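Local coordinates for RND efflux system, outer membrane lipoprotein, NodT family (Burkholderia mallei, PDB 6U94) that probably acts as the outer-membrane channel component of an RND-type efflux system, allowing exported compounds to leave the cell, at residues Arg192-Ala197 against Asp425-Leu430; Arg407-Arg412 against Phe421-Ala426; Ala386-Glu391 against Lys441-Thr446. One frame throughout, in Å; residues are numbered along the deposited sequence.

Contact 1. Residues Arg192-Ala197 against Asp425-Leu430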
ATOM      1  N   ARG A 192      -8.785   9.542 -28.264  1.00101.12           N
ATOM      2  CA  ARG A 192      -9.584  10.448 -29.086  1.00104.29           C
ATOM      3  C   ARG A 192      -8.717  11.520 -29.734  1.00108.38           C
ATOM      4  O   ARG A 192      -8.922  11.867 -30.903  1.00111.98           O
ATOM      5  CB  ARG A 192     -10.687  11.087 -28.243  1.00101.81           C
ATOM      6  N   SER A 193      -7.745  12.055 -28.992  1.00107.82           N
ATOM      7  CA  SER A 193      -6.862  13.070 -29.558  1.00106.50           C
ATOM      8  C   SER A 193      -5.989  12.490 -30.662  1.00105.63           C
ATOM      9  O   SER A 193      -5.750  13.146 -31.682  1.00108.16           O
ATOM     10  CB  SER A 193      -5.996  13.686 -28.459  1.00105.90           C
ATOM     11  OG  SER A 193      -6.792  14.341 -27.488  1.00107.39           O
ATOM     12  N   GLN A 194      -5.508  11.257 -30.481  1.00103.04           N
ATOM     13  CA  GLN A 194      -4.632  10.662 -31.483  1.00103.98           C
ATOM     14  C   GLN A 194      -5.400  10.220 -32.722  1.00108.67           C
ATOM     15  O   GLN A 194      -4.820  10.147 -33.812  1.00112.89           O
ATOM     16  CB  GLN A 194      -3.862   9.488 -30.879  1.00 99.53           C
ATOM     17  CG  GLN A 194      -2.889   9.898 -29.788  1.00 95.95           C
ATOM     18  CD  GLN A 194      -2.038  11.094 -30.181  1.00 95.95           C
ATOM     19  OE1 GLN A 194      -1.933  12.066 -29.432  1.00 96.90           O
ATOM     20  NE2 GLN A 194      -1.420  11.024 -31.356  1.00 90.78           N
ATOM     21  N   GLN A 195      -6.694   9.918 -32.582  1.00109.27           N
ATOM     22  CA  GLN A 195      -7.506   9.631 -33.761  1.00115.31           C
ATOM     23  C   GLN A 195      -7.692  10.881 -34.610  1.00116.06           C
ATOM     24  O   GLN A 195      -7.711  10.803 -35.844  1.00119.36           O
ATOM     25  CB  GLN A 195      -8.861   9.056 -33.349  1.00119.68           C
ATOM     26  CG  GLN A 195      -8.816   7.603 -32.911  1.00124.69           C
ATOM     27  CD  GLN A 195     -10.175   7.087 -32.483  1.00127.35           C
ATOM     28  OE1 GLN A 195     -11.161   7.824 -32.488  1.00130.65           O
ATOM     29  NE2 GLN A 195     -10.235   5.813 -32.109  1.00125.59           N
ATOM     30  N   ASP A 196      -7.838  12.042 -33.968  1.00114.32           N
ATOM     31  CA  ASP A 196      -7.932  13.289 -34.715  1.00118.66           C
ATOM     32  C   ASP A 196      -6.581  13.695 -35.288  1.00116.94           C
ATOM     33  O   ASP A 196      -6.522  14.315 -36.355  1.00121.15           O
ATOM     34  CB  ASP A 196      -8.489  14.396 -33.821  1.00120.70           C
ATOM     35  CG  ASP A 196      -9.776  13.991 -33.128  1.00124.10           C
ATOM     36  OD1 ASP A 196     -10.434  13.044 -33.606  1.00127.80           O
ATOM     37  OD2 ASP A 196     -10.132  14.622 -32.110  1.00123.05           O
ATOM     38  N   ALA A 197      -5.491  13.353 -34.597  1.00111.59           N
ATOM     39  CA  ALA A 197      -4.164  13.597 -35.149  1.00108.83           C
ATOM     40  C   ALA A 197      -3.923  12.733 -36.381  1.00112.66           C
ATOM     41  O   ALA A 197      -3.378  13.208 -37.385  1.00116.66           O
ATOM     42  CB  ALA A 197      -3.096  13.335 -34.085  1.00101.67           C
ATOM     43  N   ASP A 425       7.356  11.691 -30.938  1.00101.58           N
ATOM     44  CA  ASP A 425       8.212  11.289 -29.827  1.00101.95           C
ATOM     45  C   ASP A 425       7.785  11.954 -28.524  1.00 97.29           C
ATOM     46  O   ASP A 425       7.809  11.322 -27.460  1.00 96.73           O
ATOM     47  CB  ASP A 425       9.670  11.622 -30.145  1.00109.83           C
ATOM     48  CG  ASP A 425      10.619  11.195 -29.045  1.00115.58           C
ATOM     49  OD1 ASP A 425      10.304  10.225 -28.322  1.00119.02           O
ATOM     50  OD2 ASP A 425      11.678  11.837 -28.895  1.00119.51           O
ATOM     51  N   ALA A 426       7.390  13.228 -28.583  1.00 93.08           N
ATOM     52  CA  ALA A 426       7.013  13.938 -27.365  1.00 86.99           C
ATOM     53  C   ALA A 426       5.687  13.426 -26.809  1.00 83.91           C
ATOM     54  O   ALA A 426       5.546  13.252 -25.593  1.00 82.98           O
ATOM     55  CB  ALA A 426       6.940  15.440 -27.632  1.00 86.87           C
ATOM     56  N   GLN A 427       4.706  13.187 -27.684  1.00 84.12           N
ATOM     57  CA  GLN A 427       3.415  12.680 -27.229  1.00 87.18           C
ATOM     58  C   GLN A 427       3.558  11.302 -26.597  1.00 89.27           C
ATOM     59  O   GLN A 427       2.939  11.016 -25.565  1.00 83.00           O
ATOM     60  CB  GLN A 427       2.429  12.637 -28.398  1.00 92.08           C
ATOM     61  CG  GLN A 427       1.027  12.155 -28.036  1.00 96.12           C
ATOM     62  CD  GLN A 427       0.899  10.640 -28.027  1.00100.89           C
ATOM     63  OE1 GLN A 427       1.702   9.933 -28.638  1.00103.53           O
ATOM     64  NE2 GLN A 427      -0.108  10.136 -27.323  1.00100.26           N
ATOM     65  N   ARG A 428       4.364  10.432 -27.209  1.00 93.62           N
ATOM     66  CA  ARG A 428       4.547   9.084 -26.685  1.00 95.42           C
ATOM     67  C   ARG A 428       5.212   9.108 -25.314  1.00 92.77           C
ATOM     68  O   ARG A 428       4.872   8.304 -24.435  1.00 91.48           O
ATOM     69  CB  ARG A 428       5.362   8.258 -27.682  1.00102.66           C
ATOM     70  CG  ARG A 428       6.454   7.404 -27.067  1.00109.29           C
ATOM     71  CD  ARG A 428       7.346   6.787 -28.134  1.00117.78           C
ATOM     72  NE  ARG A 428       8.549   7.577 -28.379  1.00123.36           N
ATOM     73  CZ  ARG A 428       9.548   7.184 -29.162  1.00131.89           C
ATOM     74  NH1 ARG A 428       9.487   6.012 -29.778  1.00134.97           N
ATOM     75  NH2 ARG A 428      10.610   7.960 -29.331  1.00135.88           N
ATOM     76  N   GLN A 429       6.156  10.030 -25.105  1.00 89.96           N
ATOM     77  CA  GLN A 429       6.762  10.171 -23.786  1.00 87.18           C
ATOM     78  C   GLN A 429       5.799  10.811 -22.797  1.00 81.00           C
ATOM     79  O   GLN A 429       5.814  10.471 -21.608  1.00 77.96           O
ATOM     80  CB  GLN A 429       8.046  10.995 -23.874  1.00 93.24           C
ATOM     81  CG  GLN A 429       9.195  10.294 -24.568  1.00100.48           C
ATOM     82  CD  GLN A 429      10.481  11.093 -24.493  1.00105.08           C
ATOM     83  OE1 GLN A 429      10.617  11.995 -23.666  1.00104.92           O
ATOM     84  NE2 GLN A 429      11.432  10.770 -25.362  1.00109.99           N
ATOM     85  N   LEU A 430       4.960  11.739 -23.264  1.00 79.55           N
ATOM     86  CA  LEU A 430       4.008  12.393 -22.373  1.00 73.56           C
ATOM     87  C   LEU A 430       2.967  11.405 -21.860  1.00 71.25           C
ATOM     88  O   LEU A 430       2.689  11.347 -20.657  1.00 69.59           O
ATOM     89  CB  LEU A 430       3.336  13.561 -23.096  1.00 73.25           C
ATOM     90  CG  LEU A 430       2.212  14.286 -22.351  1.00 69.82           C
ATOM     91  CD1 LEU A 430       2.734  14.940 -21.084  1.00 66.82           C
ATOM     92  CD2 LEU A 430       1.552  15.316 -23.255  1.00 72.46           C
TER
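Gln194 and Gln427 mark the closest approach of two helical segments that run in roughly opposite directions, and even there the CA atoms stand 9.3 Å apart. Here the gap is bridged by two long side chains, the glutamines reaching across it from opposite directions.

Both chains bend to do so. Gln194 places CG beside its backbone N, then folds at chi2 (-47°), whereas Gln427 holds CG anti to the backbone N (chi1 -178°) and turns sharply at the next bond. The amide oxygen OE1 of Gln194 comes to rest 3.3 Å from CG of Gln427, so a carbonyl group abuts a methylene of the opposing chain. Beyond that, CD of Gln194 comes within 3.7 Å of CD of Gln427, with the amide planes 33° apart. Both residues are buried, and the small interface between the two segments consists of this one pair.

Helix 211-247 closes in beside the pair: Gln194 also rests on Val222, and Gln221 lies near, although the polar pairing among the three glutamines is unsettled. On the other helix, Ala426 and Leu430 turn to helix 362-415, where Ala426 touches Lys406 and Leu430 packs on Ile399 and Leu402. Gln429 meets the same helix at Leu402, so that 425-430 has a neighbour of its own besides helix 156-203.

Helix 156-203 thereby meets helix 421-454, two members of different helical hairpins. Such lateral contacts between long antiparallel helices, here through a buried pair of amide side chains, are consistent with the alpha-helical barrel that outer membrane factors of the TolC type build in the periplasm.

Contact 2. Residues Arg407-Arg412 against Phe421-Ala426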
ATOM      1  N   ARG A 407       4.088  20.994 -27.184  1.00 85.65           N
ATOM      2  CA  ARG A 407       3.488  22.223 -27.695  1.00 87.18           C
ATOM      3  C   ARG A 407       4.413  22.921 -28.684  1.00 88.83           C
ATOM      4  O   ARG A 407       3.966  23.397 -29.734  1.00 86.61           O
ATOM      5  CB  ARG A 407       3.139  23.160 -26.539  1.00 90.47           C
ATOM      6  CG  ARG A 407       2.380  24.405 -26.968  1.00 93.76           C
ATOM      7  CD  ARG A 407       2.110  25.334 -25.793  1.00 95.86           C
ATOM      8  NE  ARG A 407       3.300  26.081 -25.394  1.00 97.62           N
ATOM      9  CZ  ARG A 407       3.628  27.276 -25.876  1.00101.88           C
ATOM     10  NH1 ARG A 407       2.854  27.866 -26.778  1.00104.44           N
ATOM     11  NH2 ARG A 407       4.729  27.885 -25.458  1.00100.91           N
ATOM     12  N   LEU A 408       5.706  23.002 -28.363  1.00 89.78           N
ATOM     13  CA  LEU A 408       6.664  23.588 -29.292  1.00 88.88           C
ATOM     14  C   LEU A 408       6.904  22.694 -30.500  1.00 94.83           C
ATOM     15  O   LEU A 408       7.302  23.191 -31.558  1.00100.08           O
ATOM     16  CB  LEU A 408       7.981  23.876 -28.574  1.00 88.40           C
ATOM     17  CG  LEU A 408       7.856  24.838 -27.388  1.00 90.33           C
ATOM     18  CD1 LEU A 408       9.182  24.985 -26.661  1.00 90.77           C
ATOM     19  CD2 LEU A 408       7.340  26.195 -27.853  1.00 87.54           C
ATOM     20  N   ALA A 409       6.667  21.389 -30.363  1.00 95.85           N
ATOM     21  CA  ALA A 409       6.726  20.498 -31.515  1.00 97.42           C
ATOM     22  C   ALA A 409       5.504  20.668 -32.409  1.00101.74           C
ATOM     23  O   ALA A 409       5.637  20.732 -33.637  1.00 96.28           O
ATOM     24  CB  ALA A 409       6.852  19.049 -31.048  1.00 88.39           C
ATOM     25  N   ASP A 410       4.310  20.735 -31.810  1.00106.59           N
ATOM     26  CA  ASP A 410       3.095  20.974 -32.585  1.00113.88           C
ATOM     27  C   ASP A 410       3.185  22.281 -33.359  1.00119.45           C
ATOM     28  O   ASP A 410       2.670  22.389 -34.477  1.00123.29           O
ATOM     29  CB  ASP A 410       1.875  20.991 -31.662  1.00112.83           C
ATOM     30  CG  ASP A 410       1.506  19.613 -31.154  1.00113.42           C
ATOM     31  OD1 ASP A 410       1.562  18.650 -31.945  1.00116.21           O
ATOM     32  OD2 ASP A 410       1.154  19.495 -29.962  1.00112.13           O
ATOM     33  N   MET A 411       3.840  23.286 -32.777  1.00120.34           N
ATOM     34  CA  MET A 411       3.930  24.588 -33.427  1.00122.48           C
ATOM     35  C   MET A 411       4.859  24.539 -34.634  1.00120.54           C
ATOM     36  O   MET A 411       4.532  25.081 -35.696  1.00125.99           O
ATOM     37  CB  MET A 411       4.399  25.635 -32.419  1.00127.61           C
ATOM     38  CG  MET A 411       3.871  27.035 -32.669  1.00133.57           C
ATOM     39  SD  MET A 411       4.114  28.090 -31.226  1.00135.95           S
ATOM     40  CE  MET A 411       3.242  27.150 -29.975  1.00131.44           C
ATOM     41  N   ARG A 412       6.020  23.892 -34.494  1.00114.68           N
ATOM     42  CA  ARG A 412       6.953  23.814 -35.613  1.00116.00           C
ATOM     43  C   ARG A 412       6.438  22.904 -36.717  1.00113.77           C
ATOM     44  O   ARG A 412       6.780  23.101 -37.890  1.00118.08           O
ATOM     45  CB  ARG A 412       8.327  23.340 -35.137  1.00116.78           C
ATOM     46  CG  ARG A 412       9.086  24.357 -34.302  1.00120.07           C
ATOM     47  CD  ARG A 412      10.563  24.003 -34.198  1.00122.37           C
ATOM     48  NE  ARG A 412      10.774  22.577 -33.965  1.00122.81           N
ATOM     49  CZ  ARG A 412      10.645  21.979 -32.783  1.00121.10           C
ATOM     50  NH1 ARG A 412      10.296  22.678 -31.712  1.00119.74           N
ATOM     51  NH2 ARG A 412      10.860  20.675 -32.673  1.00113.77           N
ATOM     52  N   PHE A 421       8.041  13.770 -36.597  1.00118.79           N
ATOM     53  CA  PHE A 421       8.644  12.876 -35.613  1.00112.90           C
ATOM     54  C   PHE A 421       8.708  13.522 -34.233  1.00106.26           C
ATOM     55  O   PHE A 421       8.550  12.841 -33.213  1.00104.97           O
ATOM     56  CB  PHE A 421      10.039  12.449 -36.066  1.00116.58           C
ATOM     57  CG  PHE A 421      10.819  11.727 -35.007  1.00119.95           C
ATOM     58  CD1 PHE A 421      10.541  10.402 -34.706  1.00120.67           C
ATOM     59  CD2 PHE A 421      11.820  12.373 -34.299  1.00121.16           C
ATOM     60  CE1 PHE A 421      11.250   9.734 -33.725  1.00119.81           C
ATOM     61  CE2 PHE A 421      12.533  11.711 -33.315  1.00122.33           C
ATOM     62  CZ  PHE A 421      12.247  10.388 -33.027  1.00120.30           C
ATOM     63  N   GLY A 422       8.930  14.838 -34.180  1.00102.86           N
ATOM     64  CA  GLY A 422       9.038  15.510 -32.895  1.00 95.97           C
ATOM     65  C   GLY A 422       7.746  15.479 -32.100  1.00 89.84           C
ATOM     66  O   GLY A 422       7.764  15.305 -30.878  1.00 86.38           O
ATOM     67  N   VAL A 423       6.610  15.654 -32.778  1.00 91.55           N
ATOM     68  CA  VAL A 423       5.318  15.519 -32.110  1.00 87.68           C
ATOM     69  C   VAL A 423       5.105  14.079 -31.666  1.00 94.93           C
ATOM     70  O   VAL A 423       4.651  13.817 -30.544  1.00 91.90           O
ATOM     71  CB  VAL A 423       4.185  15.998 -33.038  1.00 88.98           C
ATOM     72  CG1 VAL A 423       2.830  15.767 -32.390  1.00 78.80           C
ATOM     73  CG2 VAL A 423       4.372  17.467 -33.395  1.00 88.98           C
ATOM     74  N   PHE A 424       5.444  13.123 -32.535  1.00101.53           N
ATOM     75  CA  PHE A 424       5.274  11.710 -32.210  1.00104.54           C
ATOM     76  C   PHE A 424       6.072  11.327 -30.970  1.00101.33           C
ATOM     77  O   PHE A 424       5.540  10.709 -30.040  1.00100.59           O
ATOM     78  CB  PHE A 424       5.688  10.852 -33.408  1.00111.30           C
ATOM     79  CG  PHE A 424       5.907   9.406 -33.071  1.00115.05           C
ATOM     80  CD1 PHE A 424       4.831   8.552 -32.910  1.00114.01           C
ATOM     81  CD2 PHE A 424       7.187   8.900 -32.920  1.00117.87           C
ATOM     82  CE1 PHE A 424       5.025   7.222 -32.599  1.00114.35           C
ATOM     83  CE2 PHE A 424       7.387   7.566 -32.608  1.00117.37           C
ATOM     84  CZ  PHE A 424       6.304   6.728 -32.449  1.00116.14           C
ATOM     85  N   ASP A 425       7.356  11.691 -30.938  1.00101.58           N
ATOM     86  CA  ASP A 425       8.212  11.289 -29.827  1.00101.95           C
ATOM     87  C   ASP A 425       7.785  11.954 -28.524  1.00 97.29           C
ATOM     88  O   ASP A 425       7.809  11.322 -27.460  1.00 96.73           O
ATOM     89  CB  ASP A 425       9.670  11.622 -30.145  1.00109.83           C
ATOM     90  CG  ASP A 425      10.619  11.195 -29.045  1.00115.58           C
ATOM     91  OD1 ASP A 425      10.304  10.225 -28.322  1.00119.02           O
ATOM     92  OD2 ASP A 425      11.678  11.837 -28.895  1.00119.51           O
ATOM     93  N   ALA A 426       7.390  13.228 -28.583  1.00 93.08           N
ATOM     94  CA  ALA A 426       7.013  13.938 -27.365  1.00 86.99           C
ATOM     95  C   ALA A 426       5.687  13.426 -26.809  1.00 83.91           C
ATOM     96  O   ALA A 426       5.546  13.252 -25.593  1.00 82.98           O
ATOM     97  CB  ALA A 426       6.940  15.440 -27.632  1.00 86.87           C
TER
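The carboxylate of Asp410 is salt-bridged through OD2 to Lys406, one turn back on the same helix, while OD1 makes van der Waals contact with the methyls of Val423. OD1 lies 3.2 Å from CG1 and 3.4 Å from CG2 of Val423, so a single oxygen touches both methyls, and the two side chains cross at about a right angle. Val423 offers this forked end by setting CG1 anti to its backbone N (chi1 176°), which leaves CG2 beside the N.

That second methyl also does the apolar work. CG2 of Val423 stands 3.8 Å from CB of Ala409 and 3.5 Å from the carbonyl O of Ala409, resting on the backbone of the first helix as well as on its methyl group. Ala409 CB in turn points at the opposite helix and meets the carbonyl carbon of Gly422 at 3.8 Å. With such small residues facing each other, the antiparallel segments close to 8.4 Å between axes, at an angle of 158°. Val423 packs on Phe413 too, and Arg412, near the end of its helix, is salt-bridged to Asp418 in the turn that follows.

No hydrogen bond joins the two segments. The contact is made by packing of Ala409, Gly422 and Val423, with the short turn joining the helices, and the charge of Asp410 is probably balanced chiefly by Lys406 within its own helix.

Contact 3. Residues Ala386-Glu391 against Lys441-Thr446; sequences ATYERE and KLAGLT
With CG beside its backbone N (chi1 -69°) and the ring turned to chi2 -43°, Tyr388 leaves its helix toward the neighbouring one and presents a flat face to Ala443. The methyl of Ala443 sits squarely over that face: CB lies 3.7 Å from the ring centroid and only 2° off the ring normal. This is a CH-pi contact of nearly ideal centring, in which CB of Ala443 is almost equally far from the ring atoms, for instance 3.9 Å from CD1 and 3.9 Å from CZ of Tyr388.

The ring also comes close to the backbone of Ala443, with CD2 of Tyr388 3.6 Å from the carbonyl O of Ala443. At the base of the side chain, CB of Tyr388 comes within 4.0 Å of the amide N of Gly444. Glycine at this position presents bare backbone to the base of the tyrosine, and the CA atoms of Tyr388 and Gly444 are 5.4 Å apart, the nearest such pair between the segments.

Glu389 and Thr446 have partners outside the segments: Glu389 forms a salt bridge through OE1 with Arg385 of its own helix, and Thr446 OG1 is hydrogen-bonded to Asn172 of helix 156-203. Leu442 packs on that same helix at Leu175, Thr176 and Ala179, while the Lys441 side chain touches Val392 and Glu396.

Helix 421-454 is thus gripped by two neighbours at once, with the ring of Tyr388, from its hairpin partner, helix 362-415, set over the methyl of Ala443 and its CB beside Gly444. Close antiparallel pairing of this kind belongs to the long helical hairpins of the outer membrane factor fold.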
ATOM      1  N   ALA A 386       7.782   8.210   1.592  1.00 51.07           N
ATOM      2  CA  ALA A 386       8.557   9.392   1.236  1.00 56.60           C
ATOM      3  C   ALA A 386       9.184   9.249  -0.144  1.00 59.48           C
ATOM      4  O   ALA A 386       9.302  10.236  -0.879  1.00 64.10           O
ATOM      5  CB  ALA A 386       9.634   9.650   2.292  1.00 56.94           C
ATOM      6  N   THR A 387       9.583   8.030  -0.514  1.00 58.34           N
ATOM      7  CA  THR A 387      10.099   7.792  -1.858  1.00 60.94           C
ATOM      8  C   THR A 387       9.011   7.989  -2.908  1.00 63.97           C
ATOM      9  O   THR A 387       9.246   8.624  -3.945  1.00 65.97           O
ATOM     10  CB  THR A 387      10.685   6.382  -1.954  1.00 58.62           C
ATOM     11  OG1 THR A 387      11.847   6.293  -1.123  1.00 60.93           O
ATOM     12  CG2 THR A 387      11.067   6.058  -3.391  1.00 57.41           C
ATOM     13  N   TYR A 388       7.810   7.469  -2.648  1.00 59.97           N
ATOM     14  CA  TYR A 388       6.731   7.576  -3.623  1.00 59.54           C
ATOM     15  C   TYR A 388       6.280   9.022  -3.808  1.00 57.37           C
ATOM     16  O   TYR A 388       5.974   9.439  -4.930  1.00 53.70           O
ATOM     17  CB  TYR A 388       5.557   6.696  -3.204  1.00 59.58           C
ATOM     18  CG  TYR A 388       5.844   5.217  -3.309  1.00 62.50           C
ATOM     19  CD1 TYR A 388       6.506   4.697  -4.413  1.00 62.80           C
ATOM     20  CD2 TYR A 388       5.466   4.342  -2.299  1.00 58.26           C
ATOM     21  CE1 TYR A 388       6.776   3.343  -4.514  1.00 66.94           C
ATOM     22  CE2 TYR A 388       5.732   2.986  -2.391  1.00 58.96           C
ATOM     23  CZ  TYR A 388       6.385   2.490  -3.499  1.00 63.19           C
ATOM     24  OH  TYR A 388       6.651   1.143  -3.592  1.00 65.95           O
ATOM     25  N   GLU A 389       6.219   9.796  -2.719  1.00 55.04           N
ATOM     26  CA  GLU A 389       5.845  11.200  -2.843  1.00 60.32           C
ATOM     27  C   GLU A 389       6.915  11.984  -3.588  1.00 62.85           C
ATOM     28  O   GLU A 389       6.598  12.951  -4.289  1.00 64.74           O
ATOM     29  CB  GLU A 389       5.595  11.806  -1.460  1.00 68.40           C
ATOM     30  CG  GLU A 389       4.579  11.051  -0.603  1.00 76.94           C
ATOM     31  CD  GLU A 389       3.134  11.324  -0.990  1.00 83.08           C
ATOM     32  OE1 GLU A 389       2.231  10.851  -0.266  1.00 83.32           O
ATOM     33  OE2 GLU A 389       2.897  12.010  -2.008  1.00 83.67           O
ATOM     34  N   ARG A 390       8.180  11.578  -3.451  1.00 62.85           N
ATOM     35  CA  ARG A 390       9.246  12.177  -4.245  1.00 71.70           C
ATOM     36  C   ARG A 390       9.065  11.862  -5.724  1.00 70.27           C
ATOM     37  O   ARG A 390       9.217  12.742  -6.579  1.00 66.91           O
ATOM     38  CB  ARG A 390      10.607  11.676  -3.758  1.00 76.16           C
ATOM     39  CG  ARG A 390      11.455  12.719  -3.055  1.00 80.41           C
ATOM     40  CD  ARG A 390      12.356  12.062  -2.024  1.00 84.64           C
ATOM     41  NE  ARG A 390      13.038  10.890  -2.565  1.00 88.51           N
ATOM     42  CZ  ARG A 390      13.430   9.852  -1.833  1.00 90.13           C
ATOM     43  NH1 ARG A 390      13.203   9.836  -0.525  1.00 79.84           N
ATOM     44  NH2 ARG A 390      14.042   8.826  -2.409  1.00 95.26           N
ATOM     45  N   GLU A 391       8.727  10.610  -6.043  1.00 67.32           N
ATOM     46  CA  GLU A 391       8.545  10.220  -7.437  1.00 68.78           C
ATOM     47  C   GLU A 391       7.352  10.926  -8.067  1.00 70.23           C
ATOM     48  O   GLU A 391       7.379  11.254  -9.261  1.00 72.96           O
ATOM     49  CB  GLU A 391       8.386   8.706  -7.543  1.00 70.41           C
ATOM     50  CG  GLU A 391       9.703   7.963  -7.678  1.00 81.11           C
ATOM     51  CD  GLU A 391      10.472   8.371  -8.923  1.00 92.28           C
ATOM     52  OE1 GLU A 391       9.831   8.613  -9.971  1.00 96.53           O
ATOM     53  OE2 GLU A 391      11.716   8.453  -8.856  1.00 96.95           O
ATOM     54  N   LYS A 441       0.977   7.752  -7.624  1.00 58.27           N
ATOM     55  CA  LYS A 441       0.045   8.268  -6.628  1.00 57.26           C
ATOM     56  C   LYS A 441      -0.613   7.130  -5.859  1.00 54.17           C
ATOM     57  O   LYS A 441      -0.770   7.209  -4.635  1.00 53.77           O
ATOM     58  CB  LYS A 441      -1.014   9.145  -7.296  1.00 62.03           C
ATOM     59  CG  LYS A 441      -0.506  10.498  -7.776  1.00 69.69           C
ATOM     60  CD  LYS A 441      -1.633  11.321  -8.377  1.00 73.50           C
ATOM     61  CE  LYS A 441      -1.182  12.742  -8.673  1.00 78.83           C
ATOM     62  NZ  LYS A 441      -2.302  13.588  -9.170  1.00 82.53           N
ATOM     63  N   LEU A 442      -0.994   6.059  -6.561  1.00 53.40           N
ATOM     64  CA  LEU A 442      -1.628   4.924  -5.901  1.00 61.19           C
ATOM     65  C   LEU A 442      -0.664   4.234  -4.946  1.00 61.72           C
ATOM     66  O   LEU A 442      -1.057   3.825  -3.848  1.00 65.09           O
ATOM     67  CB  LEU A 442      -2.150   3.938  -6.944  1.00 62.19           C
ATOM     68  CG  LEU A 442      -2.714   2.621  -6.405  1.00 62.90           C
ATOM     69  CD1 LEU A 442      -3.853   2.876  -5.430  1.00 62.64           C
ATOM     70  CD2 LEU A 442      -3.180   1.750  -7.550  1.00 62.14           C
ATOM     71  N   ALA A 443       0.605   4.104  -5.341  1.00 61.02           N
ATOM     72  CA  ALA A 443       1.593   3.496  -4.459  1.00 56.11           C
ATOM     73  C   ALA A 443       1.729   4.285  -3.163  1.00 60.95           C
ATOM     74  O   ALA A 443       1.880   3.697  -2.084  1.00 54.91           O
ATOM     75  CB  ALA A 443       2.939   3.391  -5.174  1.00 51.53           C
ATOM     76  N   GLY A 444       1.678   5.617  -3.250  1.00 58.18           N
ATOM     77  CA  GLY A 444       1.700   6.424  -2.041  1.00 56.26           C
ATOM     78  C   GLY A 444       0.510   6.151  -1.140  1.00 63.34           C
ATOM     79  O   GLY A 444       0.652   6.056   0.082  1.00 66.84           O
ATOM     80  N   LEU A 445      -0.679   6.018  -1.731  1.00 62.87           N
ATOM     81  CA  LEU A 445      -1.859   5.665  -0.949  1.00 61.04           C
ATOM     82  C   LEU A 445      -1.730   4.261  -0.378  1.00 59.62           C
ATOM     83  O   LEU A 445      -1.994   4.032   0.809  1.00 56.81           O
ATOM     84  CB  LEU A 445      -3.113   5.782  -1.814  1.00 62.24           C
ATOM     85  CG  LEU A 445      -3.394   7.164  -2.405  1.00 58.62           C
ATOM     86  CD1 LEU A 445      -4.633   7.131  -3.283  1.00 57.51           C
ATOM     87  CD2 LEU A 445      -3.544   8.190  -1.293  1.00 55.59           C
ATOM     88  N   THR A 446      -1.312   3.306  -1.216  1.00 59.49           N
ATOM     89  CA  THR A 446      -1.147   1.928  -0.768  1.00 61.42           C
ATOM     90  C   THR A 446      -0.202   1.839   0.424  1.00 63.19           C
ATOM     91  O   THR A 446      -0.464   1.095   1.377  1.00 66.36           O
ATOM     92  CB  THR A 446      -0.635   1.063  -1.923  1.00 57.60           C
ATOM     93  OG1 THR A 446      -1.652   0.951  -2.924  1.00 63.53           O
ATOM     94  CG2 THR A 446      -0.251  -0.334  -1.434  1.00 48.12           C
TER

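From the N terminus, helix 156-203 supplies the first segment, 192-197, whose partner comes only after a long excursion through helix 211-247 and beyond. Before contact 1 closes on 425-430, helix 362-415 opens contact 3 at 386-391 and contact 2 at 407-412. Contact 2 closes first, around the short turn before helix 421-454, and contact 3 last, so contact 2 lies within the loop of contact 3, while contacts 1 and 3 cross. Contacts 2 and 3 fasten one hairpin at points whose centres are about 30 Å apart; contact 1 ends on the same part of helix 421-454 as contact 2, sharing Asp425 and Ala426, and ties that hairpin to helix 156-203.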